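Local coordinates for protein GH127 beta-L-arabinofuranoside (Geobacillus stearothermophilus, PDB 4QK0) that probably hydrolyses beta-L-arabinofuranosidic linkages as a beta-L-arabinofuranosidase of glycoside hydrolase family 127, at residues G264-R268 with E333-A339; A478-L483 with Y515-Q521; I27-R31 with L89-K93. One frame throughout, in Å; residues are numbered along the deposited sequence.

Contact 1 (G264-R268 with E333-A339); sequences GHAVR and ETCASIA
V267 lays its side chain over the first turn of helix 334-350 and is the most covered residue of the contact. In its t rotamer, V267 CG2 sits 3.7 Å from A336 N, 3.9 Å from C335 CB and 4.0 Å from A336 CB, while V267 CG1 reaches A339 CB at 4.5 Å, one turn further on. The CA atoms of V267 and A336 are 4.7 Å apart, an approach allowed by small residues: A266 CB meets A336 CB at 4.1 Å, and A339 goes on to touch L270 and Y271 of helix 266-283. Both segments enter their helices here. G264 (phi 77°, psi -162°) and H265 are extended, and helical angles begin at A266. H265 is the N-cap, its t rotamer placing ND1 to accept a weak bond from R268 N at 3.3 Å; its NE2 is hydrogen-bonded to E317. E333 (phi -56°, psi 138°) is the N-cap of the other helix, with its O accepting from A336 N at 3.0 Å. The extended E333 side chain (chi1 and chi2 both t) carries OE2 to 3.7 Å from V267 CG2 and 4.2 Å from H265 NE2, with no hydrogen bond between the segments. C335 is not disulfide-bonded here, although it pairs with C412 in another crystal structure of this protein. The outcome is a fully buried meeting of two helix N termini that set off side by side in the same sense, consistent with neighbouring helices of the (alpha/alpha)6 barrel of GH127 catalytic domains.

Contact 2 (A478-L483 with Y515-Q521); sequences AGEFTL and YIRRVWQ
A478 leads into the strand, its CA 3.2 Å from W520 O in a CA-H...O contact and its CB 4.3 Å from V519 CG1. G479 is extended and forms the first hydrogen-bonded antiparallel pair: G479 N to W520 O 3.1 Å, W520 N to G479 O 2.8 Å. E480 faces V519 in a non-hydrogen-bonded pair (CA-CA 4.0 Å) and sends its t,t side chain along the face it shares with V519, R517 and T482, where E480 OE2 makes a salt bridge to R517 NE at 3.2 Å, weak as a hydrogen bond. At F481 the partner strand turns a corner at R518; F481 N still bonds R518 O at 3.2 Å, but F481 O takes the indole W520 NE1 at 2.8 Å instead of a backbone NH. F481 (chi1 p) and W520 (chi1 m) form an offset stack, the phenyl and five-membered ring centroids 4.0 Å apart with planes at 25°. These two rings, with L483 and I516, point inward onto strands 453-461, 468-475 and 495-498, as between the packed sheets of a beta-sandwich; this is the GH127 middle domain. R518, also on this inner face, reaches D524 in a salt bridge. T482 opposes R517 (CA-CA 4.1 Å), and its OG1 accepts from R517 NH1 at 2.9 Å, so the arginine spans E480 and T482, more firmly at T482. L483 closes the register with I516: L483 N to I516 O 2.9 Å, I516 N to L483 O 2.8 Å. Its CB lies 4.0 Å from W520 CZ2. The axes of strands 479-483 and 515-517 pass 4.5 Å apart at 166°.

Contact 3 (I27-R31 with L89-K93); sequences IDVVR and LLETK
This is a partly buried helix-to-helix contact in the catalytic domain, in which one arginine of helix 22-42 reaches the C-terminal part of helix 76-92. The CA atoms of R31 and L89 are 6.9 Å apart. R31 extends as t,t,m, and its NH2 donates twice: to L89 O at 2.8 Å and to T92 OG1 at 2.8 Å. The guanidinium is sandwiched between aliphatic groups, with L89 CD2 over one face (3.6 Å from NH2) and K93 CB over the opposite one (3.7 Å from NH2). An arginine satisfying a carbonyl near a helix C terminus suits this spot, where K93 (phi -177°, psi 110°) is extended; L89 O also accepts from T92 N at 3.1 Å. T92 takes the p rotamer, which brings its hydroxyl to the edge of the guanidinium. Toward the interior the contact turns apolar: I27 CG2 meets L89 CD2 at 4.2 Å, and V30 CG1 meets L89 CD1 at 4.3 Å. I27, V30 and L89 also touch helix 413-422, so three helices share this seam, consistent with the all-helical (alpha/alpha)6 barrel of GH127 enzymes. Water 1 also links the segments, accepting from R31 NE at 2.6 Å and donating to K93 O at 3.0 Å.

From the N terminus the chain first closes contact 3, where helix 22-42 meets helix 76-92 after a 57-residue, partly helical loop. Contact 1 follows, spanning 64 residues to bring the starts of helices 266-283 and 334-350 together deeper in the same catalytic domain. Contact 2 comes last, bridging 31 residues within the beta-rich middle domain. The three loops run in series; none nests in or crosses another. Contacts 1 and 3 have centres 24 Å apart, with nearest atoms about 10 Å apart, and both touch helix 413-422, a late element of the catalytic domain. Contact 2 stands apart, its centre 39 Å from contact 1 and 33 Å from contact 3.

Contact 1 (G264-R268 with E333-A339)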
loop_
_atom_site.group_PDB
_atom_site.type_symbol
_atom_site.label_atom_id
_atom_site.label_comp_id
_atom_site.label_asym_id
_atom_site.label_seq_id
_atom_site.Cartn_x
_atom_site.Cartn_y
_atom_site.Cartn_z
ATOM N N GLY A 264 17.461 0.895 -2.370
ATOM C CA GLY A 264 17.631 0.443 -1.023
ATOM C C GLY A 264 17.223 1.454 0.009
ATOM O O GLY A 264 16.500 2.386 -0.260
ATOM N N HIS A 265 17.711 1.223 1.219
ATOM C CA HIS A 265 17.397 2.060 2.377
ATOM C C HIS A 265 17.888 3.479 2.136
ATOM O O HIS A 265 19.065 3.675 1.794
ATOM C CB HIS A 265 18.108 1.436 3.595
ATOM C CG HIS A 265 17.705 2.028 4.889
ATOM N ND1 HIS A 265 18.252 3.194 5.373
ATOM C CD2 HIS A 265 16.788 1.631 5.805
ATOM C CE1 HIS A 265 17.670 3.502 6.518
ATOM N NE2 HIS A 265 16.773 2.573 6.795
ATOM N N ALA A 266 17.016 4.468 2.349
ATOM C CA ALA A 266 17.279 5.796 1.927
ATOM C C ALA A 266 18.342 6.516 2.734
ATOM O O ALA A 266 19.135 7.230 2.140
ATOM C CB ALA A 266 16.032 6.629 1.894
ATOM N N VAL A 267 18.350 6.363 4.064
ATOM C CA VAL A 267 19.349 7.032 4.873
ATOM C C VAL A 267 20.734 6.461 4.572
ATOM O O VAL A 267 21.697 7.205 4.392
ATOM C CB VAL A 267 19.074 6.891 6.377
ATOM C CG1 VAL A 267 20.061 7.715 7.153
ATOM C CG2 VAL A 267 17.653 7.377 6.736
ATOM N N ARG A 268 20.825 5.154 4.502
ATOM C CA ARG A 268 22.042 4.474 4.142
ATOM C C ARG A 268 22.574 5.037 2.817
ATOM O O ARG A 268 23.767 5.410 2.700
ATOM C CB ARG A 268 21.824 2.988 3.990
ATOM C CG ARG A 268 21.786 2.228 5.294
ATOM C CD ARG A 268 21.530 0.721 5.076
ATOM N NE ARG A 268 21.649 -0.060 6.296
ATOM C CZ ARG A 268 20.764 -0.057 7.290
ATOM N NH1 ARG A 268 19.672 0.662 7.207
ATOM N NH2 ARG A 268 21.012 -0.741 8.390
ATOM N N GLU A 333 11.195 9.325 5.657
ATOM C CA GLU A 333 11.726 9.351 7.023
ATOM C C GLU A 333 12.443 10.677 7.295
ATOM O O GLU A 333 13.141 11.226 6.422
ATOM C CB GLU A 333 12.705 8.213 7.148
ATOM C CG GLU A 333 13.237 7.916 8.495
ATOM C CD GLU A 333 14.232 6.740 8.501
ATOM O OE1 GLU A 333 14.902 6.670 9.519
ATOM O OE2 GLU A 333 14.341 5.878 7.585
ATOM N N THR A 334 12.208 11.206 8.480
ATOM C CA THR A 334 12.825 12.429 8.923
ATOM C C THR A 334 14.348 12.367 8.708
ATOM O O THR A 334 14.900 13.270 8.113
ATOM C CB THR A 334 12.476 12.703 10.420
ATOM O OG1 THR A 334 11.049 12.768 10.585
ATOM C CG2 THR A 334 13.058 14.019 10.857
ATOM N N CYS A 335 14.967 11.282 9.142
ATOM C CA CYS A 335 16.394 11.101 9.025
ATOM C C CYS A 335 16.896 11.119 7.565
ATOM O O CYS A 335 18.011 11.542 7.302
ATOM C CB CYS A 335 16.833 9.818 9.711
ATOM S SG CYS A 335 16.875 10.026 11.478
ATOM N N ALA A 336 16.056 10.711 6.617
ATOM C CA ALA A 336 16.482 10.677 5.226
ATOM C C ALA A 336 16.510 12.079 4.678
ATOM O O ALA A 336 17.336 12.380 3.833
ATOM C CB ALA A 336 15.565 9.817 4.383
ATOM N N SER A 337 15.577 12.917 5.116
ATOM C CA SER A 337 15.530 14.278 4.644
ATOM C C SER A 337 16.696 15.100 5.250
ATOM O O SER A 337 17.299 15.922 4.556
ATOM C CB SER A 337 14.195 14.921 4.949
ATOM O OG SER A 337 13.265 14.532 3.963
ATOM N N ILE A 338 17.041 14.815 6.509
ATOM C CA ILE A 338 18.215 15.365 7.121
ATOM C C ILE A 338 19.427 14.918 6.325
ATOM O O ILE A 338 20.326 15.704 6.015
ATOM C CB ILE A 338 18.316 14.899 8.578
ATOM C CG1 ILE A 338 17.176 15.483 9.412
ATOM C CG2 ILE A 338 19.667 15.240 9.167
ATOM C CD1 ILE A 338 17.099 14.870 10.804
ATOM N N ALA A 339 19.497 13.629 5.997
ATOM C CA ALA A 339 20.661 13.122 5.240
ATOM C C ALA A 339 20.760 13.792 3.861
ATOM O O ALA A 339 21.853 14.032 3.353
ATOM C CB ALA A 339 20.563 11.637 5.054
#

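Contact 2 (A478-L483 with Y515-Q521)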
loop_
_atom_site.group_PDB
_atom_site.type_symbol
_atom_site.label_atom_id
_atom_site.label_comp_id
_atom_site.label_asym_id
_atom_site.label_seq_id
_atom_site.Cartn_x
_atom_site.Cartn_y
_atom_site.Cartn_z
ATOM N N ALA A 478 38.584 48.807 2.321
ATOM C CA ALA A 478 38.014 48.551 1.007
ATOM C C ALA A 478 38.805 47.527 0.213
ATOM O O ALA A 478 40.030 47.462 0.335
ATOM C CB ALA A 478 37.873 49.826 0.243
ATOM N N GLY A 479 38.096 46.722 -0.596
ATOM C CA GLY A 479 38.733 45.655 -1.389
ATOM C C GLY A 479 37.817 44.871 -2.352
ATOM O O GLY A 479 36.610 44.808 -2.166
ATOM N N GLU A 480 38.430 44.339 -3.408
ATOM C CA GLU A 480 37.764 43.662 -4.464
ATOM C C GLU A 480 37.602 42.195 -4.066
ATOM O O GLU A 480 38.559 41.541 -3.700
ATOM C CB GLU A 480 38.565 43.775 -5.749
ATOM C CG GLU A 480 37.894 43.225 -6.991
ATOM C CD GLU A 480 38.831 43.170 -8.192
ATOM O OE1 GLU A 480 40.030 43.535 -8.060
ATOM O OE2 GLU A 480 38.358 42.745 -9.273
ATOM N N PHE A 481 36.371 41.722 -4.087
ATOM C CA PHE A 481 36.108 40.305 -3.990
ATOM C C PHE A 481 34.701 39.998 -4.528
ATOM O O PHE A 481 33.892 40.914 -4.832
ATOM C CB PHE A 481 36.289 39.799 -2.549
ATOM C CG PHE A 481 35.452 40.531 -1.532
ATOM C CD1 PHE A 481 34.158 40.171 -1.267
ATOM C CD2 PHE A 481 35.979 41.625 -0.856
ATOM C CE1 PHE A 481 33.388 40.899 -0.359
ATOM C CE2 PHE A 481 35.221 42.365 0.060
ATOM C CZ PHE A 481 33.919 41.993 0.304
ATOM N N THR A 482 34.430 38.703 -4.649
ATOM C CA THR A 482 33.193 38.207 -5.237
ATOM C C THR A 482 32.228 37.703 -4.178
ATOM O O THR A 482 32.604 37.000 -3.235
ATOM C CB THR A 482 33.486 37.121 -6.225
ATOM O OG1 THR A 482 34.381 37.644 -7.193
ATOM C CG2 THR A 482 32.210 36.669 -6.881
ATOM N N LEU A 483 31.013 38.194 -4.271
ATOM C CA LEU A 483 29.889 37.713 -3.473
ATOM C C LEU A 483 29.026 36.869 -4.381
ATOM O O LEU A 483 28.594 37.355 -5.447
ATOM C CB LEU A 483 29.045 38.881 -3.017
ATOM C CG LEU A 483 28.570 38.803 -1.610
ATOM C CD1 LEU A 483 29.814 38.957 -0.722
ATOM C CD2 LEU A 483 27.545 39.893 -1.357
ATOM N N TYR A 515 27.187 36.118 -9.497
ATOM C CA TYR A 515 28.527 36.463 -9.062
ATOM C C TYR A 515 28.753 37.963 -9.142
ATOM O O TYR A 515 28.853 38.535 -10.220
ATOM C CB TYR A 515 29.534 35.741 -9.908
ATOM C CG TYR A 515 29.553 34.278 -9.626
ATOM C CD1 TYR A 515 28.579 33.437 -10.152
ATOM C CD2 TYR A 515 30.572 33.705 -8.855
ATOM C CE1 TYR A 515 28.618 32.070 -9.931
ATOM C CE2 TYR A 515 30.610 32.356 -8.629
ATOM C CZ TYR A 515 29.611 31.555 -9.167
ATOM O OH TYR A 515 29.649 30.228 -8.937
ATOM N N ILE A 516 28.771 38.605 -7.983
ATOM C CA ILE A 516 29.002 40.023 -7.902
ATOM C C ILE A 516 30.416 40.384 -7.414
ATOM O O ILE A 516 30.737 40.288 -6.203
ATOM C CB ILE A 516 27.977 40.668 -6.996
ATOM C CG1 ILE A 516 26.581 40.270 -7.476
ATOM C CG2 ILE A 516 28.175 42.204 -7.003
ATOM C CD1 ILE A 516 25.486 40.866 -6.640
ATOM N N ARG A 517 31.247 40.791 -8.375
ATOM C CA ARG A 517 32.662 41.120 -8.144
ATOM C C ARG A 517 32.868 42.621 -8.372
ATOM O O ARG A 517 32.513 43.164 -9.390
ATOM C CB ARG A 517 33.584 40.329 -9.055
ATOM C CG ARG A 517 35.051 40.522 -8.708
ATOM C CD ARG A 517 36.004 39.571 -9.435
ATOM N NE ARG A 517 37.377 39.732 -8.934
ATOM C CZ ARG A 517 37.860 39.246 -7.774
ATOM N NH1 ARG A 517 37.104 38.495 -6.957
ATOM N NH2 ARG A 517 39.131 39.486 -7.428
ATOM N N ARG A 518 33.392 43.286 -7.359
ATOM C CA ARG A 518 33.563 44.727 -7.346
ATOM C C ARG A 518 34.415 45.070 -6.117
ATOM O O ARG A 518 34.736 44.186 -5.280
ATOM C CB ARG A 518 32.205 45.447 -7.225
ATOM C CG ARG A 518 31.446 45.189 -5.912
ATOM C CD ARG A 518 30.024 45.724 -5.951
ATOM N NE ARG A 518 30.006 47.193 -5.983
ATOM C CZ ARG A 518 30.131 47.986 -4.917
ATOM N NH1 ARG A 518 30.299 47.475 -3.708
ATOM N NH2 ARG A 518 30.082 49.295 -5.058
ATOM N N VAL A 519 34.792 46.339 -6.020
ATOM C CA VAL A 519 35.447 46.840 -4.837
ATOM C C VAL A 519 34.365 47.165 -3.822
ATOM O O VAL A 519 33.544 48.020 -4.085
ATOM C CB VAL A 519 36.251 48.154 -5.116
ATOM C CG1 VAL A 519 36.768 48.741 -3.817
ATOM C CG2 VAL A 519 37.377 47.915 -6.099
ATOM N N TRP A 520 34.426 46.527 -2.665
ATOM C CA TRP A 520 33.461 46.735 -1.604
ATOM C C TRP A 520 34.014 47.721 -0.579
ATOM O O TRP A 520 35.163 47.629 -0.204
ATOM C CB TRP A 520 33.170 45.408 -0.886
ATOM C CG TRP A 520 32.573 44.375 -1.807
ATOM C CD1 TRP A 520 33.234 43.457 -2.524
ATOM C CD2 TRP A 520 31.181 44.221 -2.154
ATOM N NE1 TRP A 520 32.365 42.728 -3.312
ATOM C CE2 TRP A 520 31.096 43.176 -3.092
ATOM C CE3 TRP A 520 30.010 44.854 -1.742
ATOM C CZ2 TRP A 520 29.888 42.731 -3.610
ATOM C CZ3 TRP A 520 28.813 44.420 -2.274
ATOM C CH2 TRP A 520 28.770 43.371 -3.206
ATOM N N GLN A 521 33.176 48.651 -0.147
ATOM C CA GLN A 521 33.493 49.686 0.840
ATOM C C GLN A 521 32.585 49.453 2.027
ATOM O O GLN A 521 31.452 48.956 1.890
ATOM C CB GLN A 521 33.117 51.090 0.311
ATOM C CG GLN A 521 33.774 51.598 -0.989
ATOM C CD GLN A 521 35.146 52.253 -0.824
ATOM O OE1 GLN A 521 35.932 52.336 -1.779
ATOM N NE2 GLN A 521 35.456 52.719 0.382
#

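Contact 3 (I27-R31 with L89-K93)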
loop_
_atom_site.group_PDB
_atom_site.type_symbol
_atom_site.label_atom_id
_atom_site.label_comp_id
_atom_site.label_asym_id
_atom_site.label_seq_id
_atom_site.Cartn_x
_atom_site.Cartn_y
_atom_site.Cartn_z
ATOM N N ILE A 27 16.038 26.721 17.275
ATOM C CA ILE A 27 17.234 26.486 18.108
ATOM C C ILE A 27 16.907 26.583 19.580
ATOM O O ILE A 27 17.345 25.761 20.360
ATOM C CB ILE A 27 18.380 27.447 17.723
ATOM C CG1 ILE A 27 18.809 27.107 16.304
ATOM C CG2 ILE A 27 19.557 27.309 18.672
ATOM C CD1 ILE A 27 20.128 27.690 15.897
ATOM N N ASP A 28 16.124 27.568 19.945
ATOM C CA ASP A 28 15.682 27.700 21.326
ATOM C C ASP A 28 14.914 26.503 21.792
ATOM O O ASP A 28 15.095 26.048 22.930
ATOM C CB ASP A 28 14.845 28.973 21.525
ATOM C CG ASP A 28 15.699 30.266 21.360
ATOM O OD1 ASP A 28 16.949 30.180 21.478
ATOM O OD2 ASP A 28 15.126 31.374 21.114
ATOM N N VAL A 29 14.043 25.987 20.921
ATOM C CA VAL A 29 13.307 24.760 21.241
ATOM C C VAL A 29 14.253 23.593 21.416
ATOM O O VAL A 29 14.108 22.780 22.350
ATOM C CB VAL A 29 12.248 24.451 20.165
ATOM C CG1 VAL A 29 11.767 23.025 20.279
ATOM C CG2 VAL A 29 11.074 25.414 20.312
ATOM N N VAL A 30 15.214 23.447 20.515
ATOM C CA VAL A 30 16.176 22.342 20.686
ATOM C C VAL A 30 16.958 22.466 21.986
ATOM O O VAL A 30 17.214 21.471 22.678
ATOM C CB VAL A 30 17.166 22.298 19.480
ATOM C CG1 VAL A 30 18.340 21.376 19.760
ATOM C CG2 VAL A 30 16.474 21.811 18.242
ATOM N N ARG A 31 17.350 23.700 22.317
ATOM C CA ARG A 31 18.183 23.952 23.498
ATOM C C ARG A 31 17.429 23.742 24.792
ATOM O O ARG A 31 17.971 23.146 25.730
ATOM C CB ARG A 31 18.758 25.388 23.468
ATOM C CG ARG A 31 19.662 25.718 24.694
ATOM C CD ARG A 31 20.218 27.132 24.614
ATOM N NE ARG A 31 21.391 27.069 23.759
ATOM C CZ ARG A 31 21.527 27.630 22.574
ATOM N NH1 ARG A 31 20.577 28.390 22.070
ATOM N NH2 ARG A 31 22.656 27.440 21.914
ATOM N N LEU A 89 25.207 23.459 20.036
ATOM C CA LEU A 89 24.518 24.401 20.919
ATOM C C LEU A 89 25.517 25.314 21.636
ATOM O O LEU A 89 25.276 26.526 21.791
ATOM C CB LEU A 89 23.661 23.668 21.932
ATOM C CG LEU A 89 22.379 23.118 21.288
ATOM C CD1 LEU A 89 21.641 22.277 22.317
ATOM C CD2 LEU A 89 21.464 24.188 20.790
ATOM N N LEU A 90 26.619 24.722 22.076
ATOM C CA LEU A 90 27.668 25.463 22.756
ATOM C C LEU A 90 28.388 26.474 21.890
ATOM O O LEU A 90 28.946 27.401 22.438
ATOM C CB LEU A 90 28.693 24.512 23.364
ATOM C CG LEU A 90 28.163 23.588 24.461
ATOM C CD1 LEU A 90 29.217 22.596 24.904
ATOM C CD2 LEU A 90 27.659 24.366 25.673
ATOM N N GLU A 91 28.412 26.305 20.568
ATOM C CA GLU A 91 28.945 27.335 19.664
ATOM C C GLU A 91 28.129 28.603 19.699
ATOM O O GLU A 91 28.655 29.658 19.390
ATOM C CB GLU A 91 28.936 26.883 18.202
ATOM C CG GLU A 91 30.003 25.886 17.808
ATOM C CD GLU A 91 30.075 25.627 16.303
ATOM O OE1 GLU A 91 29.030 25.721 15.618
ATOM O OE2 GLU A 91 31.186 25.319 15.792
ATOM N N THR A 92 26.832 28.516 19.977
ATOM C CA THR A 92 25.968 29.695 19.897
ATOM C C THR A 92 25.519 30.194 21.274
ATOM O O THR A 92 24.765 31.133 21.362
ATOM C CB THR A 92 24.709 29.446 19.016
ATOM O OG1 THR A 92 23.846 28.473 19.629
ATOM C CG2 THR A 92 25.100 28.987 17.617
ATOM N N LYS A 93 25.959 29.547 22.345
ATOM C CA LYS A 93 25.671 30.022 23.696
ATOM C C LYS A 93 26.364 29.109 24.683
ATOM O O LYS A 93 25.985 27.932 24.835
ATOM C CB LYS A 93 24.169 30.037 23.990
ATOM C CG LYS A 93 23.847 30.610 25.363
ATOM C CD LYS A 93 22.382 30.473 25.749
ATOM C CE LYS A 93 22.347 30.009 27.235
ATOM N NZ LYS A 93 21.809 31.032 28.178
HETATM O O HOH W 1 23.567 26.092 24.737
#